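Long-range contacts in cruciform cutting endonuclease 1, mitochondrial (PDB 1KCF), which resolves four-way Holliday junctions by endonucleolytic cleavage at the point of strand exchange, after 5'-CT-3' and 5'-TT-3' sequences, and is probably important for maintaining mitochondrial DNA: residues L9-C13 with L27-I31; S53-A57 with I66-W70; V113-E117 with I234-W238. All coordinates share one frame. Residues are numbered along the deposited sequence.

Interaction 1. Residues L9-C13 with L27-I31; sequences LQHIC and LLRRI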
ATOM      1  N   LEU A   9      21.100  26.049 -14.400  1.00 57.96           N
ATOM      2  CA  LEU A   9      19.900  25.818 -13.607  1.00 58.20           C
ATOM      3  C   LEU A   9      19.693  24.324 -13.400  1.00 58.21           C
ATOM      4  O   LEU A   9      19.264  23.888 -12.332  1.00 58.57           O
ATOM      5  CB  LEU A   9      18.677  26.416 -14.302  1.00 57.49           C
ATOM      6  CG  LEU A   9      18.623  27.941 -14.361  1.00 57.60           C
ATOM      7  CD1 LEU A   9      17.397  28.378 -15.145  1.00 58.13           C
ATOM      8  CD2 LEU A   9      18.590  28.507 -12.947  1.00 57.69           C
ATOM      9  N   GLN A  10      19.997  23.543 -14.430  1.00 58.36           N
ATOM     10  CA  GLN A  10      19.858  22.096 -14.359  1.00 59.28           C
ATOM     11  C   GLN A  10      20.851  21.561 -13.331  1.00 58.94           C
ATOM     12  O   GLN A  10      20.571  20.593 -12.620  1.00 58.76           O
ATOM     13  CB  GLN A  10      20.144  21.466 -15.727  1.00 60.72           C
ATOM     14  CG  GLN A  10      19.365  22.086 -16.876  1.00 62.47           C
ATOM     15  CD  GLN A  10      19.661  21.433 -18.215  1.00 64.40           C
ATOM     16  OE1 GLN A  10      20.820  21.187 -18.557  1.00 64.90           O
ATOM     17  NE2 GLN A  10      18.614  21.160 -18.986  1.00 64.40           N
ATOM     18  N   HIS A  11      22.016  22.198 -13.259  1.00 57.80           N
ATOM     19  CA  HIS A  11      23.049  21.789 -12.317  1.00 56.53           C
ATOM     20  C   HIS A  11      22.552  22.024 -10.896  1.00 55.32           C
ATOM     21  O   HIS A  11      22.714  21.172 -10.021  1.00 54.29           O
ATOM     22  CB  HIS A  11      24.334  22.585 -12.561  1.00 57.44           C
ATOM     23  CG  HIS A  11      25.444  22.237 -11.620  1.00 59.36           C
ATOM     24  ND1 HIS A  11      26.017  20.984 -11.573  1.00 59.72           N
ATOM     25  CD2 HIS A  11      26.075  22.973 -10.672  1.00 60.03           C
ATOM     26  CE1 HIS A  11      26.950  20.962 -10.640  1.00 60.46           C
ATOM     27  NE2 HIS A  11      27.006  22.156 -10.077  1.00 61.33           N
ATOM     28  N   ILE A  12      21.945  23.186 -10.677  1.00 53.98           N
ATOM     29  CA  ILE A  12      21.402  23.541  -9.373  1.00 53.51           C
ATOM     30  C   ILE A  12      20.325  22.532  -8.964  1.00 53.79           C
ATOM     31  O   ILE A  12      20.244  22.128  -7.800  1.00 52.49           O
ATOM     32  CB  ILE A  12      20.790  24.967  -9.396  1.00 52.94           C
ATOM     33  CG1 ILE A  12      21.905  26.000  -9.600  1.00 54.12           C
ATOM     34  CG2 ILE A  12      20.031  25.244  -8.104  1.00 50.55           C
ATOM     35  CD1 ILE A  12      21.426  27.437  -9.604  1.00 53.18           C
ATOM     36  N   CYS A  13      19.499  22.126  -9.925  1.00 52.62           N
ATOM     37  CA  CYS A  13      18.442  21.159  -9.651  1.00 53.65           C
ATOM     38  C   CYS A  13      19.035  19.840  -9.181  1.00 53.00           C
ATOM     39  O   CYS A  13      18.509  19.204  -8.267  1.00 54.36           O
ATOM     40  CB  CYS A  13      17.580  20.940 -10.896  1.00 52.38           C
ATOM     41  SG  CYS A  13      16.429  22.304 -11.221  1.00 57.06           S
ATOM     42  N   LEU A  27      12.421  25.853 -14.112  1.00 73.65           N
ATOM     43  CA  LEU A  27      13.434  25.445 -13.147  1.00 71.04           C
ATOM     44  C   LEU A  27      13.585  26.512 -12.068  1.00 69.19           C
ATOM     45  O   LEU A  27      13.662  26.199 -10.880  1.00 67.94           O
ATOM     46  CB  LEU A  27      14.775  25.214 -13.850  1.00 70.76           C
ATOM     47  CG  LEU A  27      14.836  24.030 -14.821  1.00 70.26           C
ATOM     48  CD1 LEU A  27      16.231  23.920 -15.410  1.00 68.51           C
ATOM     49  CD2 LEU A  27      14.471  22.748 -14.093  1.00 70.43           C
ATOM     50  N   LEU A  28      13.618  27.774 -12.485  1.00 67.72           N
ATOM     51  CA  LEU A  28      13.748  28.877 -11.540  1.00 66.14           C
ATOM     52  C   LEU A  28      12.649  28.814 -10.493  1.00 64.97           C
ATOM     53  O   LEU A  28      12.918  28.866  -9.295  1.00 65.64           O
ATOM     54  CB  LEU A  28      13.683  30.221 -12.268  1.00 66.48           C
ATOM     55  CG  LEU A  28      14.935  30.634 -13.045  1.00 67.31           C
ATOM     56  CD1 LEU A  28      14.661  31.902 -13.832  1.00 67.73           C
ATOM     57  CD2 LEU A  28      16.083  30.849 -12.076  1.00 67.07           C
ATOM     58  N   ARG A  29      11.408  28.693 -10.956  1.00 64.27           N
ATOM     59  CA  ARG A  29      10.251  28.632 -10.071  1.00 62.17           C
ATOM     60  C   ARG A  29      10.309  27.413  -9.162  1.00 59.63           C
ATOM     61  O   ARG A  29       9.965  27.491  -7.984  1.00 58.07           O
ATOM     62  CB  ARG A  29       8.964  28.609 -10.895  1.00 64.54           C
ATOM     63  N   ARG A  30      10.738  26.287  -9.720  1.00 57.47           N
ATOM     64  CA  ARG A  30      10.848  25.043  -8.965  1.00 56.46           C
ATOM     65  C   ARG A  30      11.799  25.224  -7.784  1.00 55.88           C
ATOM     66  O   ARG A  30      11.478  24.857  -6.650  1.00 55.28           O
ATOM     67  CB  ARG A  30      11.358  23.932  -9.883  1.00 56.03           C
ATOM     68  CG  ARG A  30      11.418  22.553  -9.251  1.00 56.54           C
ATOM     69  CD  ARG A  30      11.690  21.527 -10.328  1.00 58.43           C
ATOM     70  NE  ARG A  30      10.683  21.616 -11.382  1.00 61.22           N
ATOM     71  CZ  ARG A  30      10.883  21.260 -12.646  1.00 62.02           C
ATOM     72  NH1 ARG A  30      12.062  20.786 -13.027  1.00 60.19           N
ATOM     73  NH2 ARG A  30       9.901  21.376 -13.529  1.00 62.83           N
ATOM     74  N   ILE A  31      12.966  25.795  -8.064  1.00 54.84           N
ATOM     75  CA  ILE A  31      13.972  26.047  -7.041  1.00 52.97           C
ATOM     76  C   ILE A  31      13.424  27.005  -5.986  1.00 53.45           C
ATOM     77  O   ILE A  31      13.337  26.663  -4.807  1.00 52.83           O
ATOM     78  CB  ILE A  31      15.245  26.667  -7.665  1.00 52.15           C
ATOM     79  CG1 ILE A  31      15.851  25.688  -8.672  1.00 51.24           C
ATOM     80  CG2 ILE A  31      16.259  27.016  -6.576  1.00 48.63           C
ATOM     81  CD1 ILE A  31      17.009  26.256  -9.465  1.00 53.36           C
TER
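Leu-9 and Leu-27 form the closest CA pair between the two segments, 6.5 Å apart. Both adopt the mt rotamer, which extends each side chain across the gap, so that CD1 of Leu-27 packs 3.7 Å from CB of Leu-9. The far end of Leu-9 goes on to Leu-28, where the two CD2 methyls meet at 3.5 Å; the CA-to-CB bond of Leu-28 points sideways, and its own mt conformation brings that methyl into the contact. The segment axes, 10.1 Å apart at their closest and crossing at 30°, run roughly parallel; they belong to helices 6-15 and 26-33, the helical pair of the SAP motif, a small helix-loop-helix element that in other proteins often binds DNA. One turn further along, Ile-31 in the mt rotamer sends CD1 to within 3.5 Å of CG2 of Ile-12, while its CG1 lies 4.3 Å from SG of Cys-13. That sulfur, with chi1 near -76°, also touches CD2 of Leu-27 at 3.5 Å, so Leu-27 spreads its two methyls between Leu-9 and Cys-13. Tyr-248 and Cys-252 of the long helix 224-253 cover this apolar seam, touching Ile-12 and the Leu-28 and Ile-31 side chains respectively.

Interaction 2. Residues S53-A57 with I66-W70; sequences SYCFA and IIHNW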
ATOM      1  N   SER A  53      16.518  -0.965   5.530  1.00 40.70           N
ATOM      2  CA  SER A  53      17.606  -0.143   6.032  1.00 41.20           C
ATOM      3  C   SER A  53      17.100   1.247   6.391  1.00 40.68           C
ATOM      4  O   SER A  53      16.186   1.762   5.756  1.00 41.05           O
ATOM      5  CB  SER A  53      18.718  -0.037   4.990  1.00 40.75           C
ATOM      6  OG  SER A  53      19.819   0.690   5.508  1.00 44.27           O
ATOM      7  N   TYR A  54      17.696   1.847   7.415  1.00 41.45           N
ATOM      8  CA  TYR A  54      17.297   3.180   7.844  1.00 40.39           C
ATOM      9  C   TYR A  54      18.485   3.930   8.428  1.00 40.46           C
ATOM     10  O   TYR A  54      19.430   3.325   8.937  1.00 40.82           O
ATOM     11  CB  TYR A  54      16.178   3.083   8.889  1.00 39.34           C
ATOM     12  CG  TYR A  54      16.625   2.524  10.222  1.00 41.00           C
ATOM     13  CD1 TYR A  54      17.239   3.342  11.171  1.00 41.44           C
ATOM     14  CD2 TYR A  54      16.454   1.172  10.530  1.00 39.64           C
ATOM     15  CE1 TYR A  54      17.675   2.834  12.391  1.00 41.27           C
ATOM     16  CE2 TYR A  54      16.886   0.652  11.747  1.00 41.35           C
ATOM     17  CZ  TYR A  54      17.496   1.490  12.675  1.00 44.14           C
ATOM     18  OH  TYR A  54      17.929   0.992  13.887  1.00 43.93           O
ATOM     19  N   CYS A  55      18.435   5.253   8.330  1.00 40.85           N
ATOM     20  CA  CYS A  55      19.480   6.115   8.868  1.00 40.14           C
ATOM     21  C   CYS A  55      18.756   7.310   9.481  1.00 39.76           C
ATOM     22  O   CYS A  55      18.025   8.024   8.791  1.00 39.85           O
ATOM     23  CB  CYS A  55      20.429   6.580   7.755  1.00 40.35           C
ATOM     24  SG  CYS A  55      21.926   7.465   8.334  1.00 42.28           S
ATOM     25  N   PHE A  56      18.937   7.509  10.780  1.00 38.73           N
ATOM     26  CA  PHE A  56      18.291   8.612  11.483  1.00 38.51           C
ATOM     27  C   PHE A  56      19.387   9.629  11.784  1.00 39.90           C
ATOM     28  O   PHE A  56      20.346   9.324  12.492  1.00 38.13           O
ATOM     29  CB  PHE A  56      17.643   8.086  12.771  1.00 38.91           C
ATOM     30  CG  PHE A  56      16.822   9.107  13.515  1.00 38.74           C
ATOM     31  CD1 PHE A  56      15.859   9.864  12.859  1.00 37.49           C
ATOM     32  CD2 PHE A  56      16.996   9.291  14.886  1.00 41.78           C
ATOM     33  CE1 PHE A  56      15.080  10.789  13.550  1.00 38.54           C
ATOM     34  CE2 PHE A  56      16.221  10.215  15.588  1.00 40.10           C
ATOM     35  CZ  PHE A  56      15.260  10.966  14.914  1.00 40.83           C
ATOM     36  N   ALA A  57      19.249  10.832  11.233  1.00 40.85           N
ATOM     37  CA  ALA A  57      20.263  11.862  11.417  1.00 41.38           C
ATOM     38  C   ALA A  57      19.722  13.283  11.542  1.00 43.11           C
ATOM     39  O   ALA A  57      18.536  13.531  11.343  1.00 43.84           O
ATOM     40  CB  ALA A  57      21.247  11.797  10.267  1.00 39.91           C
ATOM     41  N   ILE A  66      24.907  14.557  11.260  1.00 43.95           N
ATOM     42  CA  ILE A  66      25.159  13.789  12.467  1.00 42.97           C
ATOM     43  C   ILE A  66      24.223  12.589  12.518  1.00 42.00           C
ATOM     44  O   ILE A  66      23.003  12.738  12.569  1.00 39.94           O
ATOM     45  CB  ILE A  66      24.946  14.651  13.725  1.00 45.14           C
ATOM     46  CG1 ILE A  66      25.788  15.926  13.618  1.00 47.33           C
ATOM     47  CG2 ILE A  66      25.341  13.855  14.975  1.00 44.36           C
ATOM     48  CD1 ILE A  66      25.525  16.931  14.714  1.00 54.21           C
ATOM     49  N   ILE A  67      24.804  11.397  12.498  1.00 42.63           N
ATOM     50  CA  ILE A  67      24.031  10.166  12.538  1.00 42.43           C
ATOM     51  C   ILE A  67      23.725   9.744  13.974  1.00 43.34           C
ATOM     52  O   ILE A  67      24.627   9.639  14.804  1.00 43.81           O
ATOM     53  CB  ILE A  67      24.791   9.034  11.814  1.00 42.94           C
ATOM     54  CG1 ILE A  67      24.895   9.372  10.320  1.00 42.71           C
ATOM     55  CG2 ILE A  67      24.098   7.696  12.047  1.00 41.13           C
ATOM     56  CD1 ILE A  67      25.613   8.342   9.484  1.00 42.66           C
ATOM     57  N   HIS A  68      22.449   9.506  14.262  1.00 44.00           N
ATOM     58  CA  HIS A  68      22.022   9.090  15.595  1.00 44.44           C
ATOM     59  C   HIS A  68      21.845   7.574  15.655  1.00 44.22           C
ATOM     60  O   HIS A  68      22.270   6.912  16.606  1.00 43.40           O
ATOM     61  CB  HIS A  68      20.694   9.755  15.957  1.00 45.70           C
ATOM     62  CG  HIS A  68      20.694  11.244  15.795  1.00 49.22           C
ATOM     63  ND1 HIS A  68      21.571  12.065  16.467  1.00 52.07           N
ATOM     64  CD2 HIS A  68      19.908  12.057  15.051  1.00 50.59           C
ATOM     65  CE1 HIS A  68      21.327  13.323  16.145  1.00 52.64           C
ATOM     66  NE2 HIS A  68      20.323  13.346  15.286  1.00 53.77           N
ATOM     67  N   ASN A  69      21.190   7.031  14.637  1.00 42.87           N
ATOM     68  CA  ASN A  69      20.949   5.600  14.558  1.00 43.17           C
ATOM     69  C   ASN A  69      21.109   5.188  13.113  1.00 44.51           C
ATOM     70  O   ASN A  69      20.775   5.947  12.201  1.00 44.99           O
ATOM     71  CB  ASN A  69      19.551   5.259  15.057  1.00 43.31           C
ATOM     72  CG  ASN A  69      19.345   5.653  16.500  1.00 46.99           C
ATOM     73  OD1 ASN A  69      18.989   6.792  16.798  1.00 48.39           O
ATOM     74  ND2 ASN A  69      19.587   4.715  17.411  1.00 46.48           N
ATOM     75  N   TRP A  70      21.598   3.974  12.903  1.00 43.31           N
ATOM     76  CA  TRP A  70      21.865   3.511  11.556  1.00 43.70           C
ATOM     77  C   TRP A  70      21.913   1.995  11.553  1.00 43.46           C
ATOM     78  O   TRP A  70      22.674   1.397  12.315  1.00 46.26           O
ATOM     79  CB  TRP A  70      23.208   4.106  11.141  1.00 41.44           C
ATOM     80  CG  TRP A  70      23.597   3.945   9.732  1.00 38.95           C
ATOM     81  CD1 TRP A  70      22.777   3.708   8.673  1.00 40.08           C
ATOM     82  CD2 TRP A  70      24.916   4.094   9.199  1.00 37.16           C
ATOM     83  NE1 TRP A  70      23.502   3.704   7.508  1.00 37.40           N
ATOM     84  CE2 TRP A  70      24.818   3.937   7.802  1.00 35.65           C
ATOM     85  CE3 TRP A  70      26.172   4.346   9.769  1.00 37.26           C
ATOM     86  CZ2 TRP A  70      25.929   4.024   6.957  1.00 34.83           C
ATOM     87  CZ3 TRP A  70      27.282   4.435   8.928  1.00 37.90           C
ATOM     88  CH2 TRP A  70      27.150   4.273   7.537  1.00 37.84           C
TER
HETATM   89  O   HOH W   1      19.521   1.812  15.904  1.00 57.43           O
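Cys-55, Ala-57, Ile-67 and Trp-70 share the apolar face of this antiparallel hairpin. SG of Cys-55 sits over the indole, 4.1 Å from the centroid of the Trp-70 five-membered ring, and 4.0 Å from CD1 of Ile-67. Cys-55/Trp-70 and Ala-57/Ile-67 are non-hydrogen-bonded pairs; between them a classic beta bulge sets His-68 and Asn-69 both opposite Phe-56. Phe-56 O therefore accepts two bonds, from His-68 N (2.8 Å) and Asn-69 N (3.3 Å), while Phe-56 N donates to Asn-69 O (2.8 Å). On the other face the Phe-56 ring meets OD1 of Asn-69 edge-on, with its CD2 3.7 Å away. At the polar edge a water joins Tyr-54 OH (2.7 Å) to Asn-69 ND2 (3.3 Å), and His-68 NE2 bonds to Ser-58. Strand 52-59 also pairs with strand 42-47, which carries the Mg(2+)-binding Asp-46. Helix 224-253 packs beneath Cys-55 and Trp-70, whose NE1 bonds to Met-228 O, and strand 204-206 lies against Ile-67.

Interaction 3. Residues V113-E117 with I234-W238; sequences VILME and IASGW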
ATOM      1  N   VAL A 113      10.983  14.333   9.952  1.00 41.21           N
ATOM      2  CA  VAL A 113      10.913  14.050   8.529  1.00 39.33           C
ATOM      3  C   VAL A 113      11.240  12.587   8.265  1.00 39.18           C
ATOM      4  O   VAL A 113      12.116  12.006   8.902  1.00 37.85           O
ATOM      5  CB  VAL A 113      11.918  14.917   7.728  1.00 41.16           C
ATOM      6  CG1 VAL A 113      11.825  14.580   6.240  1.00 38.66           C
ATOM      7  CG2 VAL A 113      11.633  16.399   7.953  1.00 41.32           C
ATOM      8  N   ILE A 114      10.510  11.994   7.329  1.00 38.68           N
ATOM      9  CA  ILE A 114      10.734  10.610   6.950  1.00 40.11           C
ATOM     10  C   ILE A 114      10.925  10.574   5.449  1.00 36.85           C
ATOM     11  O   ILE A 114      10.047  10.995   4.698  1.00 36.03           O
ATOM     12  CB  ILE A 114       9.543   9.706   7.317  1.00 42.16           C
ATOM     13  CG1 ILE A 114       9.367   9.673   8.834  1.00 41.17           C
ATOM     14  CG2 ILE A 114       9.780   8.292   6.789  1.00 42.04           C
ATOM     15  CD1 ILE A 114       8.121   8.951   9.277  1.00 44.90           C
ATOM     16  N   LEU A 115      12.084  10.082   5.030  1.00 37.57           N
ATOM     17  CA  LEU A 115      12.433   9.966   3.621  1.00 37.68           C
ATOM     18  C   LEU A 115      12.292   8.507   3.209  1.00 41.54           C
ATOM     19  O   LEU A 115      12.892   7.613   3.816  1.00 40.93           O
ATOM     20  CB  LEU A 115      13.869  10.428   3.400  1.00 36.96           C
ATOM     21  CG  LEU A 115      14.229  11.792   4.000  1.00 36.05           C
ATOM     22  CD1 LEU A 115      15.680  12.085   3.692  1.00 31.75           C
ATOM     23  CD2 LEU A 115      13.323  12.882   3.441  1.00 32.33           C
ATOM     24  N   MET A 116      11.505   8.267   2.171  1.00 42.64           N
ATOM     25  CA  MET A 116      11.274   6.910   1.714  1.00 45.08           C
ATOM     26  C   MET A 116      11.750   6.683   0.287  1.00 43.86           C
ATOM     27  O   MET A 116      11.470   7.464  -0.621  1.00 43.85           O
ATOM     28  CB  MET A 116       9.787   6.582   1.830  1.00 49.13           C
ATOM     29  CG  MET A 116       9.472   5.107   2.013  1.00 55.08           C
ATOM     30  SD  MET A 116       7.693   4.852   2.235  1.00 61.02           S
ATOM     31  CE  MET A 116       7.523   5.244   3.973  1.00 58.95           C
ATOM     32  N   GLU A 117      12.482   5.596   0.105  1.00 41.88           N
ATOM     33  CA  GLU A 117      13.005   5.225  -1.192  1.00 42.43           C
ATOM     34  C   GLU A 117      13.032   3.708  -1.202  1.00 41.24           C
ATOM     35  O   GLU A 117      13.193   3.087  -0.159  1.00 41.89           O
ATOM     36  CB  GLU A 117      14.411   5.802  -1.344  1.00 43.04           C
ATOM     37  CG  GLU A 117      15.040   5.645  -2.695  1.00 46.11           C
ATOM     38  CD  GLU A 117      16.244   6.557  -2.864  1.00 47.41           C
ATOM     39  OE1 GLU A 117      17.292   6.074  -3.339  1.00 48.34           O
ATOM     40  OE2 GLU A 117      16.143   7.758  -2.527  1.00 48.02           O
ATOM     41  N   ILE A 234      20.991   8.454   1.335  1.00 35.22           N
ATOM     42  CA  ILE A 234      19.662   9.017   1.140  1.00 35.44           C
ATOM     43  C   ILE A 234      19.474  10.193   2.096  1.00 37.61           C
ATOM     44  O   ILE A 234      19.189  11.311   1.668  1.00 38.16           O
ATOM     45  CB  ILE A 234      18.564   7.959   1.404  1.00 37.93           C
ATOM     46  CG1 ILE A 234      18.539   6.933   0.265  1.00 39.88           C
ATOM     47  CG2 ILE A 234      17.207   8.629   1.542  1.00 37.39           C
ATOM     48  CD1 ILE A 234      17.557   5.787   0.494  1.00 40.77           C
ATOM     49  N   ALA A 235      19.650   9.932   3.390  1.00 36.39           N
ATOM     50  CA  ALA A 235      19.495  10.958   4.419  1.00 38.31           C
ATOM     51  C   ALA A 235      20.458  12.124   4.239  1.00 40.30           C
ATOM     52  O   ALA A 235      20.029  13.276   4.145  1.00 42.73           O
ATOM     53  CB  ALA A 235      19.693  10.347   5.800  1.00 36.88           C
ATOM     54  N   SER A 236      21.756  11.832   4.197  1.00 39.81           N
ATOM     55  CA  SER A 236      22.750  12.888   4.050  1.00 41.19           C
ATOM     56  C   SER A 236      22.575  13.632   2.733  1.00 42.02           C
ATOM     57  O   SER A 236      22.767  14.847   2.668  1.00 43.14           O
ATOM     58  CB  SER A 236      24.170  12.319   4.150  1.00 39.94           C
ATOM     59  OG  SER A 236      24.485  11.491   3.046  1.00 44.48           O
ATOM     60  N   GLY A 237      22.203  12.905   1.684  1.00 41.90           N
ATOM     61  CA  GLY A 237      22.008  13.537   0.394  1.00 41.58           C
ATOM     62  C   GLY A 237      20.874  14.545   0.446  1.00 42.86           C
ATOM     63  O   GLY A 237      21.000  15.663  -0.041  1.00 42.81           O
ATOM     64  N   TRP A 238      19.760  14.151   1.051  1.00 41.79           N
ATOM     65  CA  TRP A 238      18.601  15.027   1.153  1.00 42.79           C
ATOM     66  C   TRP A 238      18.860  16.236   2.058  1.00 43.55           C
ATOM     67  O   TRP A 238      18.405  17.346   1.783  1.00 41.57           O
ATOM     68  CB  TRP A 238      17.407  14.242   1.693  1.00 39.73           C
ATOM     69  CG  TRP A 238      16.150  15.043   1.764  1.00 37.16           C
ATOM     70  CD1 TRP A 238      15.252  15.252   0.757  1.00 33.83           C
ATOM     71  CD2 TRP A 238      15.650  15.743   2.903  1.00 34.56           C
ATOM     72  NE1 TRP A 238      14.215  16.037   1.204  1.00 35.47           N
ATOM     73  CE2 TRP A 238      14.435  16.354   2.524  1.00 33.44           C
ATOM     74  CE3 TRP A 238      16.105  15.917   4.216  1.00 35.57           C
ATOM     75  CZ2 TRP A 238      13.672  17.121   3.401  1.00 31.29           C
ATOM     76  CZ3 TRP A 238      15.345  16.683   5.094  1.00 34.09           C
ATOM     77  CH2 TRP A 238      14.141  17.275   4.679  1.00 34.15           C
TER
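Leu-115 loses the most surface here, 93 Å², by laying its isobutyl group against helix 224-253. Its CD2 methyl lies squarely over the Trp-238 indole, 3.7 Å from the centroid of the five-membered ring and 10° off the normal, a CH-pi contact. CD1 of the same leucine packs 3.4 Å from CB of Trp-238 and 4.0 Å from CA of Ala-235, two positions about one turn of helix apart. Ile-234, one turn before Trp-238, flanks the leucine with CG2 4.2 Å from CB of Leu-115 and reaches on with CD1 to CB of Glu-117 at 3.6 Å. Trp-238 extends the other way along the strand, so that its CH2 meets CG1 of Val-113 at 3.9 Å. Val-113, Leu-115 and Glu-117, alternate residues of the strand, thus point to the helix. The segment axes lie at 118°; packing of a helix on the central sheet belongs to the RNase H-like fold of the RuvC resolvases. Ile-234 also touches Asp-46, a Mg(2+) ligand, and the carboxylate of Glu-117 bonds through OE2 to Thr-171. Strand 113-118 lies between strands 42-47 and 162-165; helix 224-253 covers this face of the sheet, while helix 128-151 packs against Met-116 on the other.

The three contacts follow one another along the chain. Interaction 1 lies within the N-terminal SAP region, whereas interactions 2 and 3 share the mixed sheet of the RNase H-like catalytic domain. Their centres are about 10 Å apart and they touch, Cys-55 O lying 4.1 Å from CB of Ala-235. Strand 42-47, bearing Asp-46, runs between the strands of interactions 2 and 3. Helix 224-253 carries Asp-230, the other Mg(2+)-binding aspartate, near Ile-234, supplies one side of interaction 3, packs on Cys-55 and Trp-70 of interaction 2, and then meets interaction 1, whose centre lies about 20 and 29 Å from those of interactions 3 and 2. One helix thus connects the Mg(2+) site with the SAP helices.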